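Local coordinates for protein D-mandelate dehydrogenase (Rhodotorula graminis, PDB 2W2K) that probably interconverts D-mandelate and its 2-keto acid with a nicotinamide cofactor, as a member of the D-isomer specific 2-hydroxyacid dehydrogenase family, at residues K176-H184 against D199-G207; F243-N254 against G273-V282. All blocks are in the same frame, centred on the assembly; numbering follows the deposited sequence.

Overall arrangement
Both contacts lie in the NAD-binding part of the chain and follow one another in series, interaction 1 closing before interaction 2 opens. Going from the N terminus, the chain leaves helix 173-185, runs through strand 189-193 and returns as helix 200-206; packing of the two helices closes this short loop as interaction 1, against strand 189-193, next to the edge strand 209-210 of the parallel seven-stranded sheet. After strand 223-226 the chain reaches helix 240-245 and strand 250-254, passes through helix 263-271, and closes a second loop when strand 275-280 pairs beside 250-254 as interaction 2. The centres are 23 Å apart and the nearest atoms about 7 Å, so the two contacts do not touch.

Interaction 1 of 2, residues K176-H184 against D199-G207; sequences KEIARKAVH and DAETEKALG
This is a partly buried helix-helix contact on the NAD-binding domain, where helix 173-185 and the short helix 200-206 run nearly alongside each other. Their local axes come within 10.9 Å at an angle of 24°, and one side chain, Leu206, bridges the gap. Its CD2 rests on the backbone of Arg180, 3.7 Å from CA, while its CD1 meets Ala179 CB at 3.8 Å. Both helices pack on Leu190 of strand 189-193, through Ala179, Val183 and Leu206, on one face of the Rossmann-type sheet, and Lys176 lies near Ala173 and Asp194, both NAD(+)-binding residues. At the N-terminal end Lys176 stretches out, extended beyond CG, and its NZ forms a salt bridge with Asp199 OD2 at 3.2 Å, nearly in line with the C-O bond. That same oxygen accepts from Thr202 OG1 at 2.7 Å on its syn side, tilted out of the carboxylate plane, whereas OD1 caps helix 200-206 through Thr202 N. Asp199 is thus the N-cap and the lysine's partner at once. At the other end the His184 ring presents its edge to Ala205 O, with NE2 2.8 Å away in a weak hydrogen bond bent to 128°, while Val183 CG1 lies on one face of the ring, displaced toward its rim.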
ATOM      1  N   LYS B 176      -9.300 -10.434  10.070  1.00  5.75           N
ATOM      2  CA  LYS B 176     -10.499  -9.594  10.185  1.00  8.05           C
ATOM      3  C   LYS B 176     -10.187  -8.129   9.880  1.00  8.58           C
ATOM      4  O   LYS B 176     -11.014  -7.434   9.251  1.00  6.87           O
ATOM      5  CB  LYS B 176     -11.200  -9.759  11.558  1.00  7.73           C
ATOM      6  CG  LYS B 176     -11.862 -11.142  11.754  1.00  8.05           C
ATOM      7  CD  LYS B 176     -12.449 -11.229  13.193  1.00 11.37           C
ATOM      8  CE  LYS B 176     -13.174 -12.550  13.450  1.00 14.76           C
ATOM      9  NZ  LYS B 176     -13.771 -12.533  14.838  1.00 20.37           N
ATOM     10  N   GLU B 177      -8.986  -7.677  10.266  1.00  5.52           N
ATOM     11  CA  GLU B 177      -8.555  -6.287   9.967  1.00  5.24           C
ATOM     12  C   GLU B 177      -8.080  -6.133   8.515  1.00  5.54           C
ATOM     13  O   GLU B 177      -8.391  -5.121   7.878  1.00  7.01           O
ATOM     14  CB  GLU B 177      -7.460  -5.817  10.945  1.00  5.70           C
ATOM     15  CG  GLU B 177      -8.009  -5.313  12.303  1.00  9.49           C
ATOM     16  CD  GLU B 177      -8.812  -4.015  12.155  1.00 13.70           C
ATOM     17  OE1 GLU B 177      -8.183  -2.940  12.003  1.00 15.31           O
ATOM     18  OE2 GLU B 177     -10.072  -4.066  12.203  1.00 14.49           O
ATOM     19  N   ILE B 178      -7.309  -7.111   8.004  1.00  4.63           N
ATOM     20  CA  ILE B 178      -7.018  -7.183   6.559  1.00  5.44           C
ATOM     21  C   ILE B 178      -8.330  -7.044   5.728  1.00  7.00           C
ATOM     22  O   ILE B 178      -8.425  -6.182   4.830  1.00  6.48           O
ATOM     23  CB  ILE B 178      -6.193  -8.474   6.145  1.00  4.73           C
ATOM     24  CG1 ILE B 178      -4.841  -8.558   6.900  1.00  5.98           C
ATOM     25  CG2 ILE B 178      -5.957  -8.498   4.609  1.00  3.40           C
ATOM     26  CD1 ILE B 178      -4.065  -9.897   6.661  1.00  8.37           C
ATOM     27  N   ALA B 179      -9.342  -7.864   6.061  1.00  6.38           N
ATOM     28  CA  ALA B 179     -10.613  -7.913   5.300  1.00  8.41           C
ATOM     29  C   ALA B 179     -11.425  -6.626   5.432  1.00  6.15           C
ATOM     30  O   ALA B 179     -12.042  -6.175   4.468  1.00  7.27           O
ATOM     31  CB  ALA B 179     -11.477  -9.145   5.731  1.00  7.00           C
ATOM     32  N   ARG B 180     -11.441  -6.040   6.624  1.00  5.11           N
ATOM     33  CA  ARG B 180     -12.166  -4.763   6.840  1.00  6.55           C
ATOM     34  C   ARG B 180     -11.571  -3.667   5.920  1.00  9.19           C
ATOM     35  O   ARG B 180     -12.309  -2.918   5.238  1.00  7.95           O
ATOM     36  CB  ARG B 180     -12.092  -4.326   8.313  1.00  8.30           C
ATOM     37  CG  ARG B 180     -12.918  -3.048   8.637  1.00  9.57           C
ATOM     38  CD  ARG B 180     -12.746  -2.557  10.084  1.00 10.18           C
ATOM     39  NE  ARG B 180     -11.384  -2.141  10.393  1.00 12.01           N
ATOM     40  CZ  ARG B 180     -10.823  -0.989   9.998  1.00 14.54           C
ATOM     41  NH1 ARG B 180     -11.502  -0.097   9.278  1.00 12.08           N
ATOM     42  NH2 ARG B 180      -9.574  -0.731  10.326  1.00  8.54           N
ATOM     43  N   LYS B 181     -10.245  -3.594   5.893  1.00  9.58           N
ATOM     44  CA  LYS B 181      -9.545  -2.588   5.076  1.00  7.50           C
ATOM     45  C   LYS B 181      -9.706  -2.865   3.556  1.00  7.02           C
ATOM     46  O   LYS B 181      -9.970  -1.940   2.779  1.00  6.07           O
ATOM     47  CB  LYS B 181      -8.075  -2.478   5.530  1.00  7.12           C
ATOM     48  CG  LYS B 181      -7.901  -1.886   6.967  1.00  3.91           C
ATOM     49  CD  LYS B 181      -6.445  -2.113   7.506  1.00  3.37           C
ATOM     50  CE  LYS B 181      -6.367  -1.696   8.962  1.00  9.70           C
ATOM     51  NZ  LYS B 181      -5.074  -2.039   9.629  1.00 10.31           N
ATOM     52  N   ALA B 182      -9.600  -4.135   3.156  1.00  3.30           N
ATOM     53  CA  ALA B 182      -9.728  -4.512   1.737  1.00  4.61           C
ATOM     54  C   ALA B 182     -11.161  -4.380   1.188  1.00  5.32           C
ATOM     55  O   ALA B 182     -11.336  -3.961   0.033  1.00  3.59           O
ATOM     56  CB  ALA B 182      -9.198  -5.948   1.502  1.00  7.05           C
ATOM     57  N   VAL B 183     -12.159  -4.736   2.015  1.00  7.36           N
ATOM     58  CA  VAL B 183     -13.599  -4.697   1.615  1.00  6.43           C
ATOM     59  C   VAL B 183     -14.182  -3.276   1.680  1.00  9.02           C
ATOM     60  O   VAL B 183     -14.663  -2.742   0.665  1.00  8.51           O
ATOM     61  CB  VAL B 183     -14.505  -5.670   2.477  1.00  6.37           C
ATOM     62  CG1 VAL B 183     -16.003  -5.439   2.176  1.00 10.20           C
ATOM     63  CG2 VAL B 183     -14.104  -7.127   2.235  1.00  7.71           C
ATOM     64  N   HIS B 184     -14.143  -2.663   2.862  1.00  9.27           N
ATOM     65  CA  HIS B 184     -14.704  -1.310   3.019  1.00 11.45           C
ATOM     66  C   HIS B 184     -13.840  -0.203   2.406  1.00 12.30           C
ATOM     67  O   HIS B 184     -14.376   0.734   1.782  1.00 13.65           O
ATOM     68  CB  HIS B 184     -15.062  -1.042   4.488  1.00 13.72           C
ATOM     69  CG  HIS B 184     -16.099  -1.994   5.011  1.00 17.42           C
ATOM     70  ND1 HIS B 184     -17.300  -2.197   4.362  1.00 18.96           N
ATOM     71  CD2 HIS B 184     -16.089  -2.850   6.058  1.00 21.09           C
ATOM     72  CE1 HIS B 184     -18.000  -3.118   5.006  1.00 20.74           C
ATOM     73  NE2 HIS B 184     -17.287  -3.531   6.038  1.00 20.59           N
ATOM     74  N   ASP B 199     -18.210 -15.358  13.583  1.00 34.32           N
ATOM     75  CA  ASP B 199     -19.391 -14.917  14.313  1.00 37.13           C
ATOM     76  C   ASP B 199     -20.370 -14.238  13.352  1.00 37.59           C
ATOM     77  O   ASP B 199     -19.964 -13.683  12.319  1.00 33.86           O
ATOM     78  CB  ASP B 199     -18.995 -13.968  15.443  1.00 39.98           C
ATOM     79  CG  ASP B 199     -18.257 -12.740  14.938  1.00 42.19           C
ATOM     80  OD1 ASP B 199     -18.927 -11.758  14.560  1.00 48.07           O
ATOM     81  OD2 ASP B 199     -17.009 -12.757  14.926  1.00 48.89           O
ATOM     82  N   ALA B 200     -21.655 -14.281  13.697  1.00 37.17           N
ATOM     83  CA  ALA B 200     -22.710 -13.747  12.834  1.00 35.57           C
ATOM     84  C   ALA B 200     -22.508 -12.264  12.500  1.00 35.37           C
ATOM     85  O   ALA B 200     -22.929 -11.803  11.440  1.00 32.52           O
ATOM     86  CB  ALA B 200     -24.074 -13.977  13.464  1.00 37.84           C
ATOM     87  N   GLU B 201     -21.833 -11.540  13.391  1.00 34.36           N
ATOM     88  CA  GLU B 201     -21.565 -10.111  13.199  1.00 35.59           C
ATOM     89  C   GLU B 201     -20.373  -9.828  12.281  1.00 33.73           C
ATOM     90  O   GLU B 201     -20.399  -8.844  11.526  1.00 33.19           O
ATOM     91  CB  GLU B 201     -21.390  -9.406  14.551  1.00 37.08           C
ATOM     92  CG  GLU B 201     -22.676  -9.369  15.390  1.00 44.21           C
ATOM     93  CD  GLU B 201     -23.845  -8.728  14.642  1.00 44.74           C
ATOM     94  OE1 GLU B 201     -23.674  -7.608  14.108  1.00 51.23           O
ATOM     95  OE2 GLU B 201     -24.927  -9.350  14.582  1.00 42.88           O
ATOM     96  N   THR B 202     -19.329 -10.660  12.361  1.00 27.23           N
ATOM     97  CA  THR B 202     -18.211 -10.572  11.404  1.00 26.98           C
ATOM     98  C   THR B 202     -18.738 -10.838   9.988  1.00 25.23           C
ATOM     99  O   THR B 202     -18.435 -10.084   9.058  1.00 23.89           O
ATOM    100  CB  THR B 202     -17.025 -11.539  11.758  1.00 28.75           C
ATOM    101  OG1 THR B 202     -16.349 -11.075  12.940  1.00 32.15           O
ATOM    102  CG2 THR B 202     -16.009 -11.617  10.626  1.00 26.78           C
ATOM    103  N   GLU B 203     -19.542 -11.896   9.833  1.00 21.74           N
ATOM    104  CA  GLU B 203     -20.065 -12.263   8.514  1.00 22.77           C
ATOM    105  C   GLU B 203     -20.916 -11.158   7.895  1.00 22.35           C
ATOM    106  O   GLU B 203     -20.726 -10.820   6.724  1.00 20.02           O
ATOM    107  CB  GLU B 203     -20.795 -13.623   8.528  1.00 24.03           C
ATOM    108  CG  GLU B 203     -19.821 -14.812   8.463  1.00 24.01           C
ATOM    109  CD  GLU B 203     -20.452 -16.112   7.935  1.00 29.58           C
ATOM    110  OE1 GLU B 203     -19.727 -17.132   7.823  1.00 23.56           O
ATOM    111  OE2 GLU B 203     -21.668 -16.111   7.627  1.00 39.63           O
ATOM    112  N   LYS B 204     -21.797 -10.551   8.694  1.00 19.53           N
ATOM    113  CA  LYS B 204     -22.673  -9.485   8.193  1.00 20.65           C
ATOM    114  C   LYS B 204     -21.886  -8.216   7.817  1.00 19.07           C
ATOM    115  O   LYS B 204     -22.146  -7.615   6.783  1.00 21.51           O
ATOM    116  CB  LYS B 204     -23.783  -9.156   9.208  1.00 22.51           C
ATOM    117  N   ALA B 205     -20.923  -7.838   8.653  1.00 20.94           N
ATOM    118  CA  ALA B 205     -20.112  -6.636   8.444  1.00 22.50           C
ATOM    119  C   ALA B 205     -19.238  -6.706   7.179  1.00 21.47           C
ATOM    120  O   ALA B 205     -19.072  -5.700   6.478  1.00 19.61           O
ATOM    121  CB  ALA B 205     -19.250  -6.370   9.667  1.00 22.85           C
ATOM    122  N   LEU B 206     -18.706  -7.895   6.887  1.00 20.22           N
ATOM    123  CA  LEU B 206     -17.737  -8.067   5.788  1.00 19.53           C
ATOM    124  C   LEU B 206     -18.360  -8.603   4.506  1.00 21.05           C
ATOM    125  O   LEU B 206     -17.705  -8.643   3.468  1.00 21.56           O
ATOM    126  CB  LEU B 206     -16.572  -8.976   6.229  1.00 18.09           C
ATOM    127  CG  LEU B 206     -15.673  -8.542   7.409  1.00 22.97           C
ATOM    128  CD1 LEU B 206     -14.650  -9.644   7.779  1.00 23.90           C
ATOM    129  CD2 LEU B 206     -14.948  -7.217   7.109  1.00 29.45           C
ATOM    130  N   GLY B 207     -19.629  -9.002   4.579  1.00 16.42           N
ATOM    131  CA  GLY B 207     -20.278  -9.715   3.484  1.00 18.67           C
ATOM    132  C   GLY B 207     -19.565 -11.028   3.176  1.00 17.21           C
ATOM    133  O   GLY B 207     -19.422 -11.396   2.004  1.00 18.42           O
TER

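Interaction 2 of 2, residues F243-N254 against G273-V282; sequences FAAMKPGSRIVN and GKLLSAGLDV
Leu275 lays its CD1 obliquely against the ring of Phe243, 3.8 Å from CE1, and its CD2 against Met246 CE, at 3.9 Å. CD1 also approaches Ile252 CG2, so this leucine fills the angle between the end of helix 240-245 and strand 250-254; Leu266 and Leu270 of helix 263-271 touch it as well. Beside it Lys274 curls back, its chain bent at chi2, chi3 and chi4, which carries NZ to the helix end. There NZ donates to Phe243 O at 3.0 Å, tilted from the carbonyl plane, and weakly to Met246 O; Met246 N reaches Phe243 O from the opposite face. The backbone of Lys274 takes part too: its O accepts from Gly249 N at 2.9 Å, with the donor well above the carbonyl plane.

The strands themselves are parallel, their axes 4.7 Å apart at 3°. Between Ser250 and Arg251 the register slips by one residue, a beta bulge, after which Gly279 N donates to Ile252 O at 2.9 Å and Asn254 N to Gly279 O at 3.0 Å. Ala278 CB packs on Ile252 CG2 on one face of the sheet. On the other, Arg251 runs its CG past Ser277 OG at 3.4 Å; the guanidinium donates to Asp222 O and the serine hydroxyl is bonded to Val128 O. At the C-terminal ends, the side chains of Val282 and Asn254 cross at about a right angle, CG2 lying against the amide, and a water links Asn254 ND2 to Val282 O. The amide's OD1 accepts from Ala256 N, an NAD(+)-binding residue, and Asp281 belongs to the same site. Neighbouring parallel strands joined through helix 263-271 form a beta-alpha-beta crossover, whose C-terminal strand ends border the cofactor site, as in Rossmann folds.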
ATOM      1  N   PHE B 243      -2.068 -24.517  -5.826  1.00  8.48           N
ATOM      2  CA  PHE B 243      -1.767 -23.690  -7.005  1.00  8.14           C
ATOM      3  C   PHE B 243      -2.459 -24.226  -8.273  1.00  9.38           C
ATOM      4  O   PHE B 243      -2.980 -23.429  -9.095  1.00  7.49           O
ATOM      5  CB  PHE B 243      -0.258 -23.497  -7.229  1.00  8.27           C
ATOM      6  CG  PHE B 243       0.430 -22.689  -6.148  1.00  9.62           C
ATOM      7  CD1 PHE B 243       0.021 -21.365  -5.866  1.00 10.21           C
ATOM      8  CD2 PHE B 243       1.485 -23.237  -5.409  1.00 11.00           C
ATOM      9  CE1 PHE B 243       0.646 -20.603  -4.850  1.00  8.41           C
ATOM     10  CE2 PHE B 243       2.126 -22.483  -4.393  1.00 11.00           C
ATOM     11  CZ  PHE B 243       1.710 -21.163  -4.123  1.00 11.41           C
ATOM     12  N   ALA B 244      -2.489 -25.558  -8.427  1.00  6.36           N
ATOM     13  CA  ALA B 244      -3.255 -26.167  -9.547  1.00  9.10           C
ATOM     14  C   ALA B 244      -4.719 -25.725  -9.580  1.00 10.21           C
ATOM     15  O   ALA B 244      -5.318 -25.530 -10.686  1.00 10.33           O
ATOM     16  CB  ALA B 244      -3.129 -27.733  -9.542  1.00 10.43           C
ATOM     17  N   ALA B 245      -5.304 -25.542  -8.389  1.00  9.30           N
ATOM     18  CA  ALA B 245      -6.717 -25.108  -8.258  1.00 10.36           C
ATOM     19  C   ALA B 245      -6.962 -23.610  -8.503  1.00 10.33           C
ATOM     20  O   ALA B 245      -8.092 -23.225  -8.810  1.00  7.04           O
ATOM     21  CB  ALA B 245      -7.332 -25.554  -6.891  1.00 10.63           C
ATOM     22  N   MET B 246      -5.907 -22.782  -8.422  1.00  8.03           N
ATOM     23  CA  MET B 246      -6.046 -21.328  -8.654  1.00  9.86           C
ATOM     24  C   MET B 246      -6.347 -20.954 -10.113  1.00 13.69           C
ATOM     25  O   MET B 246      -6.037 -21.711 -11.041  1.00 12.42           O
ATOM     26  CB  MET B 246      -4.803 -20.563  -8.133  1.00  7.19           C
ATOM     27  CG  MET B 246      -4.658 -20.637  -6.597  1.00  6.61           C
ATOM     28  SD  MET B 246      -3.256 -19.677  -5.936  1.00 11.22           S
ATOM     29  CE  MET B 246      -3.902 -17.989  -6.041  1.00 10.83           C
ATOM     30  N   LYS B 247      -6.959 -19.787 -10.326  1.00 12.39           N
ATOM     31  CA  LYS B 247      -7.251 -19.378 -11.705  1.00 16.75           C
ATOM     32  C   LYS B 247      -6.003 -18.821 -12.406  1.00 12.58           C
ATOM     33  O   LYS B 247      -5.106 -18.294 -11.742  1.00  9.31           O
ATOM     34  CB  LYS B 247      -8.447 -18.424 -11.780  1.00 20.18           C
ATOM     35  CG  LYS B 247      -8.275 -17.092 -11.193  1.00 18.96           C
ATOM     36  CD  LYS B 247      -9.615 -16.307 -11.215  1.00 22.01           C
ATOM     37  CE  LYS B 247     -10.489 -16.734 -10.056  1.00 27.97           C
ATOM     38  NZ  LYS B 247     -11.769 -16.024 -10.020  1.00 26.82           N
ATOM     39  N   PRO B 248      -5.928 -18.962 -13.744  1.00 13.49           N
ATOM     40  CA  PRO B 248      -4.793 -18.392 -14.500  1.00 13.02           C
ATOM     41  C   PRO B 248      -4.667 -16.886 -14.286  1.00 10.36           C
ATOM     42  O   PRO B 248      -5.674 -16.172 -14.334  1.00 10.43           O
ATOM     43  CB  PRO B 248      -5.167 -18.695 -15.963  1.00 16.18           C
ATOM     44  CG  PRO B 248      -6.060 -19.949 -15.851  1.00 18.53           C
ATOM     45  CD  PRO B 248      -6.889 -19.653 -14.638  1.00 14.75           C
ATOM     46  N   GLY B 249      -3.443 -16.415 -14.049  1.00 11.11           N
ATOM     47  CA  GLY B 249      -3.191 -14.976 -13.838  1.00 10.98           C
ATOM     48  C   GLY B 249      -3.555 -14.422 -12.460  1.00 12.09           C
ATOM     49  O   GLY B 249      -3.749 -13.198 -12.303  1.00 11.84           O
ATOM     50  N   SER B 250      -3.662 -15.309 -11.469  1.00  7.31           N
ATOM     51  CA  SER B 250      -4.013 -14.912 -10.078  1.00  6.64           C
ATOM     52  C   SER B 250      -2.763 -14.506  -9.246  1.00  7.56           C
ATOM     53  O   SER B 250      -1.617 -14.455  -9.775  1.00  7.69           O
ATOM     54  CB  SER B 250      -4.808 -16.038  -9.406  1.00  6.26           C
ATOM     55  OG  SER B 250      -4.105 -17.272  -9.518  1.00 10.47           O
ATOM     56  N   ARG B 251      -2.980 -14.229  -7.953  1.00  9.24           N
ATOM     57  CA  ARG B 251      -2.011 -13.536  -7.082  1.00  6.68           C
ATOM     58  C   ARG B 251      -2.069 -14.131  -5.666  1.00  8.91           C
ATOM     59  O   ARG B 251      -3.144 -14.622  -5.250  1.00  6.56           O
ATOM     60  CB  ARG B 251      -2.335 -12.020  -7.017  1.00  6.95           C
ATOM     61  CG  ARG B 251      -2.451 -11.338  -8.397  1.00  5.79           C
ATOM     62  CD  ARG B 251      -3.213 -10.015  -8.321  1.00  5.45           C
ATOM     63  NE  ARG B 251      -3.603  -9.549  -9.650  1.00  6.45           N
ATOM     64  CZ  ARG B 251      -4.671  -9.988 -10.331  1.00 10.05           C
ATOM     65  NH1 ARG B 251      -5.478 -10.950  -9.843  1.00  6.91           N
ATOM     66  NH2 ARG B 251      -4.933  -9.463 -11.517  1.00 11.34           N
ATOM     67  N   ILE B 252      -0.935 -14.098  -4.933  1.00  7.41           N
ATOM     68  CA  ILE B 252      -0.928 -14.550  -3.510  1.00  6.42           C
ATOM     69  C   ILE B 252       0.006 -13.713  -2.615  1.00  7.18           C
ATOM     70  O   ILE B 252       1.067 -13.255  -3.086  1.00  5.50           O
ATOM     71  CB  ILE B 252      -0.594 -16.064  -3.384  1.00  6.18           C
ATOM     72  CG1 ILE B 252      -0.795 -16.568  -1.934  1.00  6.69           C
ATOM     73  CG2 ILE B 252       0.816 -16.371  -3.911  1.00  9.73           C
ATOM     74  CD1 ILE B 252      -0.844 -18.120  -1.862  1.00  7.46           C
ATOM     75  N   VAL B 253      -0.406 -13.474  -1.361  1.00  5.60           N
ATOM     76  CA  VAL B 253       0.462 -12.798  -0.349  1.00  5.79           C
ATOM     77  C   VAL B 253       0.552 -13.622   0.962  1.00  7.42           C
ATOM     78  O   VAL B 253      -0.404 -14.335   1.331  1.00  7.34           O
ATOM     79  CB  VAL B 253       0.026 -11.312  -0.041  1.00  6.41           C
ATOM     80  CG1 VAL B 253      -0.132 -10.479  -1.351  1.00  7.10           C
ATOM     81  CG2 VAL B 253      -1.218 -11.248   0.801  1.00  8.83           C
ATOM     82  N   ASN B 254       1.690 -13.523   1.659  1.00  5.75           N
ATOM     83  CA  ASN B 254       1.894 -14.249   2.936  1.00  7.67           C
ATOM     84  C   ASN B 254       2.489 -13.327   4.010  1.00  8.35           C
ATOM     85  O   ASN B 254       3.587 -12.757   3.798  1.00  8.11           O
ATOM     86  CB  ASN B 254       2.788 -15.502   2.718  1.00  6.63           C
ATOM     87  CG  ASN B 254       2.857 -16.433   3.947  1.00  9.58           C
ATOM     88  OD1 ASN B 254       2.087 -16.301   4.916  1.00  9.57           O
ATOM     89  ND2 ASN B 254       3.765 -17.412   3.886  1.00  9.69           N
ATOM     90  N   GLY B 273       3.295 -19.253 -15.469  1.00 13.42           N
ATOM     91  CA  GLY B 273       2.262 -18.242 -15.728  1.00 15.48           C
ATOM     92  C   GLY B 273       0.945 -18.446 -14.989  1.00 14.06           C
ATOM     93  O   GLY B 273      -0.004 -17.671 -15.181  1.00 12.11           O
ATOM     94  N   LYS B 274       0.855 -19.498 -14.168  1.00 10.90           N
ATOM     95  CA  LYS B 274      -0.362 -19.712 -13.359  1.00 11.48           C
ATOM     96  C   LYS B 274      -0.597 -18.496 -12.467  1.00 11.07           C
ATOM     97  O   LYS B 274      -1.729 -17.985 -12.371  1.00 11.72           O
ATOM     98  CB  LYS B 274      -0.295 -21.011 -12.526  1.00 13.56           C
ATOM     99  CG  LYS B 274      -1.302 -21.103 -11.336  1.00 15.30           C
ATOM    100  CD  LYS B 274      -2.790 -21.005 -11.752  1.00 15.30           C
ATOM    101  CE  LYS B 274      -3.229 -22.080 -12.744  1.00 17.90           C
ATOM    102  NZ  LYS B 274      -3.500 -23.394 -12.072  1.00 14.07           N
ATOM    103  N   LEU B 275       0.470 -18.052 -11.801  1.00  8.95           N
ATOM    104  CA  LEU B 275       0.439 -16.803 -11.025  1.00  8.12           C
ATOM    105  C   LEU B 275       1.052 -15.652 -11.819  1.00  9.58           C
ATOM    106  O   LEU B 275       2.109 -15.827 -12.428  1.00  9.92           O
ATOM    107  CB  LEU B 275       1.221 -16.975  -9.699  1.00 11.87           C
ATOM    108  CG  LEU B 275       0.701 -17.954  -8.629  1.00 12.45           C
ATOM    109  CD1 LEU B 275       1.745 -18.103  -7.536  1.00 14.79           C
ATOM    110  CD2 LEU B 275      -0.637 -17.508  -8.025  1.00 14.09           C
ATOM    111  N   LEU B 276       0.380 -14.491 -11.823  1.00  5.94           N
ATOM    112  CA  LEU B 276       0.953 -13.241 -12.342  1.00  8.95           C
ATOM    113  C   LEU B 276       2.017 -12.654 -11.402  1.00  8.42           C
ATOM    114  O   LEU B 276       3.101 -12.179 -11.849  1.00  8.14           O
ATOM    115  CB  LEU B 276      -0.170 -12.204 -12.567  1.00  7.45           C
ATOM    116  CG  LEU B 276       0.276 -10.785 -12.988  1.00 10.25           C
ATOM    117  CD1 LEU B 276       0.881 -10.844 -14.406  1.00 12.32           C
ATOM    118  CD2 LEU B 276      -0.872  -9.778 -12.908  1.00 11.31           C
ATOM    119  N   SER B 277       1.703 -12.670 -10.108  1.00  9.49           N
ATOM    120  CA  SER B 277       2.491 -11.930  -9.108  1.00  9.19           C
ATOM    121  C   SER B 277       2.300 -12.531  -7.701  1.00 10.64           C
ATOM    122  O   SER B 277       1.306 -13.255  -7.437  1.00  7.17           O
ATOM    123  CB  SER B 277       2.115 -10.428  -9.129  1.00  8.57           C
ATOM    124  OG  SER B 277       0.707 -10.265  -8.965  1.00  9.73           O
ATOM    125  N   ALA B 278       3.269 -12.273  -6.822  1.00  8.25           N
ATOM    126  CA  ALA B 278       3.214 -12.747  -5.414  1.00  8.79           C
ATOM    127  C   ALA B 278       3.935 -11.775  -4.477  1.00  7.42           C
ATOM    128  O   ALA B 278       4.833 -11.032  -4.918  1.00  5.86           O
ATOM    129  CB  ALA B 278       3.807 -14.187  -5.286  1.00  5.73           C
ATOM    130  N   GLY B 279       3.530 -11.756  -3.195  1.00  7.21           N
ATOM    131  CA  GLY B 279       4.167 -10.881  -2.171  1.00  7.26           C
ATOM    132  C   GLY B 279       4.462 -11.653  -0.884  1.00  9.42           C
ATOM    133  O   GLY B 279       3.541 -12.197  -0.281  1.00  8.29           O
ATOM    134  N   LEU B 280       5.741 -11.725  -0.483  1.00  6.99           N
ATOM    135  CA  LEU B 280       6.174 -12.448   0.712  1.00  7.64           C
ATOM    136  C   LEU B 280       6.911 -11.535   1.704  1.00  8.70           C
ATOM    137  O   LEU B 280       8.007 -10.998   1.379  1.00  9.82           O
ATOM    138  CB  LEU B 280       7.109 -13.632   0.360  1.00  9.08           C
ATOM    139  CG  LEU B 280       6.687 -14.800  -0.549  1.00 12.86           C
ATOM    140  CD1 LEU B 280       7.816 -15.862  -0.566  1.00 13.59           C
ATOM    141  CD2 LEU B 280       5.333 -15.452  -0.137  1.00  4.89           C
ATOM    142  N   ASP B 281       6.348 -11.395   2.907  1.00  5.85           N
ATOM    143  CA  ASP B 281       7.052 -10.768   4.054  1.00  6.11           C
ATOM    144  C   ASP B 281       7.854 -11.829   4.847  1.00  7.84           C
ATOM    145  O   ASP B 281       8.762 -11.492   5.606  1.00  9.79           O
ATOM    146  CB  ASP B 281       6.050 -10.084   5.007  1.00  7.57           C
ATOM    147  CG  ASP B 281       6.730  -9.282   6.125  1.00 10.47           C
ATOM    148  OD1 ASP B 281       7.594  -8.412   5.823  1.00  7.03           O
ATOM    149  OD2 ASP B 281       6.357  -9.480   7.311  1.00  7.64           O
ATOM    150  N   VAL B 282       7.490 -13.100   4.673  1.00  7.67           N
ATOM    151  CA  VAL B 282       8.055 -14.220   5.447  1.00  7.92           C
ATOM    152  C   VAL B 282       8.539 -15.325   4.474  1.00 10.45           C
ATOM    153  O   VAL B 282       7.935 -15.528   3.405  1.00  9.07           O
ATOM    154  CB  VAL B 282       7.045 -14.766   6.520  1.00  8.35           C
ATOM    155  CG1 VAL B 282       6.767 -13.705   7.606  1.00  9.69           C
ATOM    156  CG2 VAL B 282       5.688 -15.229   5.867  1.00  8.36           C
TER
HETATM  157  O   HOH W   1       6.395 -17.968   2.315  1.00 11.60           O